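Local coordinates for N-acetylmuramoyl-L-alanine amidase domain-containing protein SAOUHSC_02979 (Staphylococcus aureus, PDB 5T1Q) that probably hydrolyses amide bonds of the bacterial cell wall, this chain being its C-terminal piece, which carries a glucosaminidase-type region and a CHAP domain, at residues R61-V64 and K65-K69; E174-S177 and Y178-T182; N200-I203 and K204-L208; D220-E223 and R224-D228. All blocks are in the same frame, centred on the assembly; numbering follows the deposited sequence.

Contact 1: residues R61-V64 and K65-K69; sequences RQFV and KSIAK
S66 sets OG between its backbone N and its carbonyl carbon (chi1 73°), which swings the hydroxyl back over the preceding turn to F63 O. I67 has a similar first torsion (chi1 66°), and its extended CG1-CD1 branch runs beside the same carbonyl toward the F63 ring.

The hydroxyl bond is short, 2.6 Å from S66 OG to F63 O, and lies slightly out of the carbonyl plane. I67 CD1 comes obliquely to the ring, 3.8 Å from F63 CE2.

The backbone begins as a normal alpha-helix. K65 N bonds to R61 O at 3.2 Å and S66 N to Q62 O at 3.0 Å. At I67 the pattern shifts. Its N bonds to V64 O at 3.3 Å, three residues back, with the donor well above the carbonyl plane. F63 O has only weak bonds from S66 N and I67 N, and the hydroxyl is its short partner. A serine hydroxyl bonding back to a carbonyl of the preceding turn is a common feature of serine within helices. Here it falls at a local irregularity, where I67 has a phi of -133°.

Q62 is bent at chi2, and its amide lies near the extended K65 chain, with Q62 NE2 3.8 Å from K65 NZ. K65 NZ has a long, weak ion pair with E223, and R61 forms a salt bridge with D56.

The buried face packs on helix 82-93: F63 touches A89 and S93, I67 touches A89, and V64 touches I90. A68 meets F211, M216 and L219 in a loop, while R61 and Q62 reach helix 222-225.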
loop_
_atom_site.group_PDB
_atom_site.type_symbol
_atom_site.label_atom_id
_atom_site.label_comp_id
_atom_site.label_asym_id
_atom_site.label_seq_id
_atom_site.Cartn_x
_atom_site.Cartn_y
_atom_site.Cartn_z
ATOM N N ARG A 61 -5.239 -1.942 -13.913
ATOM C CA ARG A 61 -5.185 -2.244 -15.355
ATOM C C ARG A 61 -5.384 -0.970 -16.185
ATOM O O ARG A 61 -4.623 -0.706 -17.108
ATOM C CB ARG A 61 -6.259 -3.264 -15.726
ATOM C CG ARG A 61 -6.001 -4.693 -15.250
ATOM C CD ARG A 61 -7.315 -5.466 -15.194
ATOM N NE ARG A 61 -7.178 -6.904 -15.409
ATOM C CZ ARG A 61 -6.727 -7.792 -14.523
ATOM N NH1 ARG A 61 -6.689 -9.081 -14.859
ATOM N NH2 ARG A 61 -6.301 -7.413 -13.316
ATOM N N GLN A 62 -6.404 -0.185 -15.848
ATOM C CA GLN A 62 -6.668 1.066 -16.560
ATOM C C GLN A 62 -5.559 2.113 -16.311
ATOM O O GLN A 62 -5.213 2.875 -17.207
ATOM C CB GLN A 62 -8.046 1.621 -16.192
ATOM C CG GLN A 62 -9.202 0.706 -16.587
ATOM C CD GLN A 62 -9.295 0.477 -18.094
ATOM O OE1 GLN A 62 -9.156 1.411 -18.898
ATOM N NE2 GLN A 62 -9.549 -0.765 -18.483
ATOM N N PHE A 63 -4.998 2.135 -15.104
ATOM C CA PHE A 63 -3.905 3.060 -14.795
ATOM C C PHE A 63 -2.668 2.716 -15.639
ATOM O O PHE A 63 -1.977 3.605 -16.125
ATOM C CB PHE A 63 -3.583 3.021 -13.300
ATOM C CG PHE A 63 -2.396 3.842 -12.914
ATOM C CD1 PHE A 63 -2.504 5.224 -12.784
ATOM C CD2 PHE A 63 -1.167 3.237 -12.662
ATOM C CE1 PHE A 63 -1.404 5.989 -12.412
ATOM C CE2 PHE A 63 -0.064 3.998 -12.288
ATOM C CZ PHE A 63 -0.184 5.374 -12.167
ATOM N N VAL A 64 -2.401 1.426 -15.808
ATOM C CA VAL A 64 -1.292 0.984 -16.641
ATOM C C VAL A 64 -1.486 1.494 -18.075
ATOM O O VAL A 64 -0.541 1.995 -18.682
ATOM C CB VAL A 64 -1.139 -0.558 -16.624
ATOM C CG1 VAL A 64 -0.189 -1.032 -17.715
ATOM C CG2 VAL A 64 -0.642 -1.029 -15.265
ATOM N N LYS A 65 -2.711 1.388 -18.600
ATOM C CA LYS A 65 -2.995 1.855 -19.967
ATOM C C LYS A 65 -2.882 3.369 -20.109
ATOM O O LYS A 65 -2.536 3.857 -21.173
ATOM C CB LYS A 65 -4.385 1.427 -20.429
ATOM C CG LYS A 65 -4.579 -0.068 -20.600
ATOM C CD LYS A 65 -6.013 -0.336 -21.043
ATOM C CE LYS A 65 -6.331 -1.812 -21.165
ATOM N NZ LYS A 65 -7.745 -2.020 -21.615
ATOM N N SER A 66 -3.172 4.104 -19.040
ATOM C CA SER A 66 -3.091 5.568 -19.073
ATOM C C SER A 66 -1.654 6.085 -19.201
ATOM O O SER A 66 -1.464 7.232 -19.591
ATOM C CB SER A 66 -3.709 6.193 -17.817
ATOM O OG SER A 66 -2.879 5.992 -16.680
ATOM N N ILE A 67 -0.656 5.258 -18.859
ATOM C CA ILE A 67 0.758 5.681 -18.919
ATOM C C ILE A 67 1.738 4.714 -19.593
ATOM O O ILE A 67 2.921 5.037 -19.699
ATOM C CB ILE A 67 1.310 5.993 -17.503
ATOM C CG1 ILE A 67 1.373 4.725 -16.638
ATOM C CG2 ILE A 67 0.482 7.081 -16.837
ATOM C CD1 ILE A 67 2.019 4.939 -15.294
ATOM N N ALA A 68 1.270 3.552 -20.058
ATOM C CA ALA A 68 2.177 2.571 -20.686
ATOM C C ALA A 68 2.890 3.127 -21.926
ATOM O O ALA A 68 4.063 2.817 -22.156
ATOM C CB ALA A 68 1.435 1.288 -21.044
ATOM N N LYS A 69 2.186 3.949 -22.707
ATOM C CA LYS A 69 2.784 4.524 -23.909
ATOM C C LYS A 69 3.902 5.499 -23.556
ATOM O O LYS A 69 4.996 5.400 -24.097
ATOM C CB LYS A 69 1.746 5.206 -24.810
ATOM C CG LYS A 69 2.367 5.745 -26.089
ATOM C CD LYS A 69 1.363 6.371 -27.036
ATOM C CE LYS A 69 2.089 6.949 -28.233
ATOM N NZ LYS A 69 1.180 7.718 -29.116
#

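Contact 2: residues E174-S177 and Y178-T182; sequences EADS and YKDAT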
loop_
_atom_site.group_PDB
_atom_site.type_symbol
_atom_site.label_atom_id
_atom_site.label_comp_id
_atom_site.label_asym_id
_atom_site.label_seq_id
_atom_site.Cartn_x
_atom_site.Cartn_y
_atom_site.Cartn_z
ATOM N N GLU A 174 23.275 -0.831 -16.914
ATOM C CA GLU A 174 23.995 -1.251 -15.690
ATOM C C GLU A 174 23.361 -2.449 -14.979
ATOM O O GLU A 174 24.025 -3.116 -14.186
ATOM C CB GLU A 174 24.042 -0.086 -14.699
ATOM C CG GLU A 174 24.737 1.165 -15.223
ATOM C CD GLU A 174 26.237 1.003 -15.358
ATOM O OE1 GLU A 174 26.791 1.488 -16.364
ATOM O OE2 GLU A 174 26.862 0.383 -14.469
ATOM N N ALA A 175 22.074 -2.687 -15.244
ATOM C CA ALA A 175 21.309 -3.771 -14.622
ATOM C C ALA A 175 20.897 -4.794 -15.678
ATOM O O ALA A 175 20.114 -4.479 -16.577
ATOM C CB ALA A 175 20.079 -3.205 -13.923
ATOM N N ASP A 176 21.410 -6.018 -15.542
ATOM C CA ASP A 176 21.135 -7.105 -16.499
ATOM C C ASP A 176 19.628 -7.360 -16.710
ATOM O O ASP A 176 19.193 -7.607 -17.839
ATOM C CB ASP A 176 21.843 -8.400 -16.064
ATOM C CG ASP A 176 23.370 -8.263 -16.022
ATOM O OD1 ASP A 176 23.936 -7.415 -16.747
ATOM O OD2 ASP A 176 24.011 -9.027 -15.266
ATOM N N SER A 177 18.850 -7.299 -15.627
ATOM C CA SER A 177 17.394 -7.467 -15.699
ATOM C C SER A 177 16.724 -6.484 -14.761
ATOM O O SER A 177 17.388 -5.820 -13.953
ATOM C CB SER A 177 16.969 -8.880 -15.304
ATOM O OG SER A 177 17.104 -9.075 -13.908
ATOM N N TYR A 178 15.398 -6.433 -14.833
ATOM C CA TYR A 178 14.635 -5.535 -13.981
ATOM C C TYR A 178 14.830 -5.832 -12.486
ATOM O O TYR A 178 14.749 -4.910 -11.675
ATOM C CB TYR A 178 13.142 -5.528 -14.352
ATOM C CG TYR A 178 12.363 -6.754 -13.955
ATOM C CD1 TYR A 178 11.807 -6.860 -12.685
ATOM C CD2 TYR A 178 12.142 -7.795 -14.860
ATOM C CE1 TYR A 178 11.070 -7.975 -12.310
ATOM C CE2 TYR A 178 11.406 -8.915 -14.493
ATOM C CZ TYR A 178 10.875 -8.997 -13.213
ATOM O OH TYR A 178 10.145 -10.091 -12.836
ATOM N N LYS A 179 15.100 -7.095 -12.124
ATOM C CA LYS A 179 15.309 -7.440 -10.698
ATOM C C LYS A 179 16.591 -6.860 -10.095
ATOM O O LYS A 179 16.687 -6.690 -8.878
ATOM C CB LYS A 179 15.217 -8.951 -10.430
ATOM C CG LYS A 179 13.782 -9.471 -10.370
ATOM C CD LYS A 179 13.662 -10.799 -9.615
ATOM C CE LYS A 179 14.021 -12.015 -10.452
ATOM N NZ LYS A 179 12.892 -12.416 -11.345
ATOM N N ASP A 180 17.577 -6.567 -10.933
ATOM C CA ASP A 180 18.801 -5.947 -10.450
ATOM C C ASP A 180 18.475 -4.495 -10.108
ATOM O O ASP A 180 18.920 -3.968 -9.084
ATOM C CB ASP A 180 19.898 -6.038 -11.511
ATOM C CG ASP A 180 20.312 -7.482 -11.798
ATOM O OD1 ASP A 180 20.796 -8.153 -10.859
ATOM O OD2 ASP A 180 20.170 -7.938 -12.958
ATOM N N ALA A 181 17.647 -3.881 -10.953
ATOM C CA ALA A 181 17.228 -2.501 -10.768
ATOM C C ALA A 181 16.345 -2.313 -9.530
ATOM O O ALA A 181 16.594 -1.411 -8.725
ATOM C CB ALA A 181 16.518 -1.998 -12.012
ATOM N N THR A 182 15.333 -3.161 -9.358
ATOM C CA THR A 182 14.458 -3.046 -8.185
ATOM C C THR A 182 15.237 -3.235 -6.868
ATOM O O THR A 182 14.947 -2.555 -5.885
ATOM C CB THR A 182 13.259 -4.015 -8.235
ATOM O OG1 THR A 182 13.723 -5.363 -8.272
ATOM C CG2 THR A 182 12.374 -3.746 -9.456
#
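A capping box opens helix 178-185, with S177 at the N-cap and D180 as its partner in the first turn.

D180 OD2 accepts from S177 N at 3.0 Å, with an N-H...O angle of 148°. The oxygen uses its anti lone pair, the one turned away from OD1. S177 OG accepts from K179 N, a weak capping bond of 3.3 Å. The serine half of the box is thus weak and falls one residue early. With chi1 at 73°, OG is turned over the start of the helix. A further weak bond of 3.4 Å runs from S177 OG to D180 OD2, so the two side chains also meet directly. D180 N closes the turn on S177 O at 3.1 Å, coming from above the carbonyl plane.

A175 supplies the apolar part of the contact. Its CB points into the first turn and lies 3.7 Å from D180 CB and 4.2 Å from A181 CB. D176 stands nearby, its OD2 4.6 Å from D180 OD2. Two like charges this close would probably disfavour each other slightly.

Y81 OH bonds to A175 O and ties the loop to its surroundings. A181 and T182 face V84 of helix 82-93. Bonding of this kind, with serine at the N-cap and an acidic residue three positions later, is typical of helix N-termini, where it satisfies backbone N-H groups that have no carbonyl of a preceding turn.

Contact 3: residues N200-I203 and K204-L208; sequences NSII and KHYQL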
loop_
_atom_site.group_PDB
_atom_site.type_symbol
_atom_site.label_atom_id
_atom_site.label_comp_id
_atom_site.label_asym_id
_atom_site.label_seq_id
_atom_site.Cartn_x
_atom_site.Cartn_y
_atom_site.Cartn_z
ATOM N N ASN A 200 8.796 -6.202 -7.768
ATOM C CA ASN A 200 8.893 -7.444 -8.523
ATOM C C ASN A 200 7.517 -8.082 -8.665
ATOM O O ASN A 200 7.151 -8.517 -9.748
ATOM C CB ASN A 200 9.902 -8.410 -7.869
ATOM C CG ASN A 200 11.330 -7.866 -7.896
ATOM O OD1 ASN A 200 11.657 -6.975 -8.684
ATOM N ND2 ASN A 200 12.183 -8.397 -7.033
ATOM N N SER A 201 6.745 -8.086 -7.579
ATOM C CA SER A 201 5.391 -8.638 -7.606
ATOM C C SER A 201 4.499 -7.909 -8.617
ATOM O O SER A 201 3.723 -8.538 -9.333
ATOM C CB SER A 201 4.754 -8.550 -6.222
ATOM O OG SER A 201 3.432 -9.062 -6.252
ATOM N N ILE A 202 4.594 -6.585 -8.647
ATOM C CA ILE A 202 3.801 -5.783 -9.575
ATOM C C ILE A 202 4.226 -6.063 -11.029
ATOM O O ILE A 202 3.388 -6.274 -11.902
ATOM C CB ILE A 202 3.943 -4.272 -9.267
ATOM C CG1 ILE A 202 3.365 -3.956 -7.883
ATOM C CG2 ILE A 202 3.227 -3.446 -10.331
ATOM C CD1 ILE A 202 3.689 -2.571 -7.353
ATOM N N ILE A 203 5.531 -6.068 -11.267
ATOM C CA ILE A 203 6.071 -6.288 -12.606
ATOM C C ILE A 203 5.643 -7.633 -13.170
ATOM O O ILE A 203 5.211 -7.718 -14.327
ATOM C CB ILE A 203 7.606 -6.177 -12.607
ATOM C CG1 ILE A 203 8.017 -4.728 -12.280
ATOM C CG2 ILE A 203 8.175 -6.596 -13.961
ATOM C CD1 ILE A 203 9.481 -4.550 -11.994
ATOM N N LYS A 204 5.769 -8.670 -12.353
ATOM C CA LYS A 204 5.420 -10.014 -12.754
ATOM C C LYS A 204 3.934 -10.168 -13.086
ATOM O O LYS A 204 3.580 -10.559 -14.191
ATOM C CB LYS A 204 5.799 -10.999 -11.644
ATOM C CG LYS A 204 5.472 -12.449 -11.946
ATOM C CD LYS A 204 5.938 -13.339 -10.807
ATOM C CE LYS A 204 5.532 -14.784 -11.037
ATOM N NZ LYS A 204 5.876 -15.638 -9.864
ATOM N N HIS A 205 3.079 -9.826 -12.134
ATOM C CA HIS A 205 1.652 -10.009 -12.284
ATOM C C HIS A 205 1.035 -9.158 -13.402
ATOM O O HIS A 205 0.203 -9.649 -14.160
ATOM C CB HIS A 205 0.943 -9.752 -10.948
ATOM C CG HIS A 205 -0.516 -10.053 -10.982
ATOM N ND1 HIS A 205 -1.480 -9.068 -11.019
ATOM C CD2 HIS A 205 -1.178 -11.232 -11.039
ATOM C CE1 HIS A 205 -2.675 -9.628 -11.078
ATOM N NE2 HIS A 205 -2.521 -10.940 -11.092
ATOM N N TYR A 206 1.439 -7.896 -13.511
ATOM C CA TYR A 206 0.887 -7.041 -14.559
ATOM C C TYR A 206 1.641 -7.122 -15.900
ATOM O O TYR A 206 1.323 -6.378 -16.823
ATOM C CB TYR A 206 0.701 -5.607 -14.055
ATOM C CG TYR A 206 -0.396 -5.524 -13.009
ATOM C CD1 TYR A 206 -1.729 -5.612 -13.379
ATOM C CD2 TYR A 206 -0.103 -5.375 -11.649
ATOM C CE1 TYR A 206 -2.744 -5.551 -12.436
ATOM C CE2 TYR A 206 -1.114 -5.307 -10.695
ATOM C CZ TYR A 206 -2.438 -5.399 -11.100
ATOM O OH TYR A 206 -3.467 -5.338 -10.187
ATOM N N GLN A 207 2.597 -8.055 -15.996
ATOM C CA GLN A 207 3.357 -8.322 -17.217
ATOM C C GLN A 207 3.945 -7.042 -17.811
ATOM O O GLN A 207 3.836 -6.775 -19.022
ATOM C CB GLN A 207 2.466 -9.026 -18.245
ATOM C CG GLN A 207 1.881 -10.356 -17.795
ATOM C CD GLN A 207 2.894 -11.493 -17.686
ATOM O OE1 GLN A 207 3.904 -11.524 -18.379
ATOM N NE2 GLN A 207 2.590 -12.458 -16.834
ATOM N N LEU A 208 4.597 -6.263 -16.951
ATOM C CA LEU A 208 5.129 -4.981 -17.358
ATOM C C LEU A 208 6.396 -5.030 -18.231
ATOM O O LEU A 208 6.771 -3.998 -18.808
ATOM C CB LEU A 208 5.347 -4.100 -16.128
ATOM C CG LEU A 208 4.128 -3.896 -15.216
ATOM C CD1 LEU A 208 4.493 -2.993 -14.040
ATOM C CD2 LEU A 208 2.946 -3.319 -15.985
#
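I202 and L208 meet on the packed side of this helix end. I202 CG2 lies 3.9 Å from L208 CD1 and 4.1 Å from Y206 CD2, which makes one methyl the meeting point of two side chains. CG2 is anti to the backbone N and points down the helix toward both. L208 CD1 also comes 4.3 Å from I203 CG1. Helix 82-93 covers this side, with I90 and L91 against I202 and A87 against I203.

The other side is looser. K204 is exposed, and its extended chain leads away from the turn; only its CB stays near N200 O. H205 meets the Y206 ring in a T-shaped (edge-to-face) arrangement, its ND1 over the ring centre, 3.7 Å above the plane. H205 also stacks on Y229.

The helix ends in a Schellman motif. Q207 takes a positive phi of 51°, and L208 N returns to I203 O at 3.1 Å, in the carbonyl plane. Q207 N bonds to K204 O at 3.2 Å. Before that, Y206 N bonds to I202 O at 3.0 Å. Backbone N-H groups thus satisfy I202 O, I203 O and K204 O. The I203-L208 pair is consistent with apolar packing helping to hold the reversal, as is usual for residues flanking a Schellman motif.

Contact 4: residues D220-E223 and R224-D228; sequences DKYE and RSIKD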
loop_
_atom_site.group_PDB
_atom_site.type_symbol
_atom_site.label_atom_id
_atom_site.label_comp_id
_atom_site.label_asym_id
_atom_site.label_seq_id
_atom_site.Cartn_x
_atom_site.Cartn_y
_atom_site.Cartn_z
ATOM N N ASP A 220 -4.785 -2.997 -26.713
ATOM C CA ASP A 220 -6.084 -3.690 -26.753
ATOM C C ASP A 220 -5.964 -5.178 -26.364
ATOM O O ASP A 220 -6.963 -5.789 -25.976
ATOM C CB ASP A 220 -6.773 -3.526 -28.116
ATOM C CG ASP A 220 -7.175 -2.077 -28.401
ATOM O OD1 ASP A 220 -6.711 -1.161 -27.683
ATOM O OD2 ASP A 220 -7.945 -1.853 -29.356
ATOM N N LYS A 221 -4.754 -5.746 -26.472
ATOM C CA LYS A 221 -4.499 -7.138 -26.052
ATOM C C LYS A 221 -3.706 -7.214 -24.731
ATOM O O LYS A 221 -3.177 -8.275 -24.372
ATOM C CB LYS A 221 -3.778 -7.944 -27.147
ATOM C CG LYS A 221 -2.358 -7.498 -27.488
ATOM C CD LYS A 221 -1.593 -8.561 -28.282
ATOM C CE LYS A 221 -2.257 -8.944 -29.602
ATOM N NZ LYS A 221 -2.354 -7.803 -30.558
ATOM N N TYR A 222 -3.636 -6.099 -24.005
ATOM C CA TYR A 222 -2.899 -6.073 -22.745
ATOM C C TYR A 222 -3.574 -6.899 -21.649
ATOM O O TYR A 222 -2.934 -7.742 -21.027
ATOM C CB TYR A 222 -2.690 -4.640 -22.249
ATOM C CG TYR A 222 -2.140 -4.601 -20.847
ATOM C CD1 TYR A 222 -0.871 -5.105 -20.562
ATOM C CD2 TYR A 222 -2.890 -4.079 -19.798
ATOM C CE1 TYR A 222 -0.371 -5.092 -19.270
ATOM C CE2 TYR A 222 -2.392 -4.053 -18.512
ATOM C CZ TYR A 222 -1.133 -4.558 -18.253
ATOM O OH TYR A 222 -0.656 -4.527 -16.969
ATOM N N GLU A 223 -4.859 -6.661 -21.413
ATOM C CA GLU A 223 -5.565 -7.399 -20.363
ATOM C C GLU A 223 -5.557 -8.911 -20.589
ATOM O O GLU A 223 -5.612 -9.682 -19.639
ATOM C CB GLU A 223 -6.982 -6.865 -20.155
ATOM C CG GLU A 223 -6.997 -5.436 -19.622
ATOM C CD GLU A 223 -8.347 -4.996 -19.074
ATOM O OE1 GLU A 223 -9.178 -5.864 -18.723
ATOM O OE2 GLU A 223 -8.563 -3.769 -18.962
ATOM N N ARG A 224 -5.429 -9.319 -21.844
ATOM C CA ARG A 224 -5.374 -10.737 -22.202
ATOM C C ARG A 224 -4.104 -11.421 -21.661
ATOM O O ARG A 224 -4.110 -12.627 -21.413
ATOM C CB ARG A 224 -5.411 -10.879 -23.728
ATOM C CG ARG A 224 -5.973 -12.190 -24.245
ATOM C CD ARG A 224 -5.947 -12.180 -25.768
ATOM N NE ARG A 224 -7.128 -12.808 -26.368
ATOM C CZ ARG A 224 -8.328 -12.219 -26.468
ATOM N NH1 ARG A 224 -9.340 -12.861 -27.052
ATOM N NH2 ARG A 224 -8.537 -10.994 -25.973
ATOM N N SER A 225 -3.031 -10.645 -21.476
ATOM C CA SER A 225 -1.736 -11.181 -21.012
ATOM C C SER A 225 -1.622 -11.383 -19.501
ATOM O O SER A 225 -0.777 -12.154 -19.049
ATOM C CB SER A 225 -0.601 -10.260 -21.464
ATOM O OG SER A 225 -0.735 -8.978 -20.877
ATOM N N ILE A 226 -2.451 -10.672 -18.732
ATOM C CA ILE A 226 -2.436 -10.762 -17.268
ATOM C C ILE A 226 -2.988 -12.120 -16.822
ATOM O O ILE A 226 -4.158 -12.432 -17.044
ATOM C CB ILE A 226 -3.254 -9.616 -16.623
ATOM C CG1 ILE A 226 -2.670 -8.262 -17.033
ATOM C CG2 ILE A 226 -3.260 -9.742 -15.100
ATOM C CD1 ILE A 226 -3.512 -7.081 -16.617
ATOM N N LYS A 227 -2.133 -12.923 -16.197
ATOM C CA LYS A 227 -2.523 -14.255 -15.739
ATOM C C LYS A 227 -2.934 -14.175 -14.277
ATOM O O LYS A 227 -2.288 -13.498 -13.474
ATOM C CB LYS A 227 -1.376 -15.252 -15.948
ATOM C CG LYS A 227 -0.879 -15.326 -17.396
ATOM C CD LYS A 227 0.285 -16.302 -17.559
ATOM C CE LYS A 227 0.932 -16.218 -18.937
ATOM N NZ LYS A 227 0.028 -16.605 -20.060
ATOM N N ASP A 228 -4.023 -14.858 -13.946
ATOM C CA ASP A 228 -4.559 -14.865 -12.583
ATOM C C ASP A 228 -3.728 -15.712 -11.647
ATOM O O ASP A 228 -2.995 -16.595 -12.083
ATOM C CB ASP A 228 -5.972 -15.449 -12.588
ATOM C CG ASP A 228 -6.901 -14.711 -13.518
ATOM O OD1 ASP A 228 -6.820 -13.466 -13.552
ATOM O OD2 ASP A 228 -7.706 -15.377 -14.205
HETATM O O HOH W 1 -7.148 -7.530 -23.897
#
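This is a local contact within a short, weakly bonded helical turn at about 222-225 that lies against helix 58-78. Y222, S225 and I226 carry it.

Y222 O is gripped twice by S225. The hydroxyl OG bonds to it at 2.5 Å in the carbonyl plane. S225 N bonds to it at 2.9 Å from above that plane. With chi1 at 63°, OG stands on the side of the turn facing Y222 O.

The backbone bonds reach three residues back, like those of a 3-10 turn. S225 N to Y222 O is the first, and I226 N adds a weak bond of 3.4 Å to E223 O. From I226 on the chain is extended.

I226 folds back over the Y222 side chain. Its CG1 lies over one face of the ring, and CD1 comes 3.7 Å from Y222 CE2. The hydroxyl of the ring bonds to Y206 O, at the end of helix 195-205.

A water links D220 O and R224 N: it donates to D220 O at 2.7 Å and accepts weakly from R224 N at 3.2 Å. S225 OG also bonds to Q210 NE2. I226 packs on R61 of helix 58-78.

Contacts 1, 3 and 4 form a compact group, their centres about 12 to 13 Å apart. Contact 3 joins contact 4 through a probable hydrogen bond of 2.7 Å between Y206 O and Y222 OH. V64 CG1 of contact 1 lies 3.6 Å from the same Y222 OH and 4.2 Å from L208 CD2 of contact 3. Contact 2 attaches to this group through contact 3, where T182 OG1 and N200 OD1 are 2.7 Å apart in a probable hydrogen bond. It does not touch contacts 1 or 4; its centre is about 22 Å from that of contact 1. None of the four includes the sodium-binding residues H276, N279, N280 and E302.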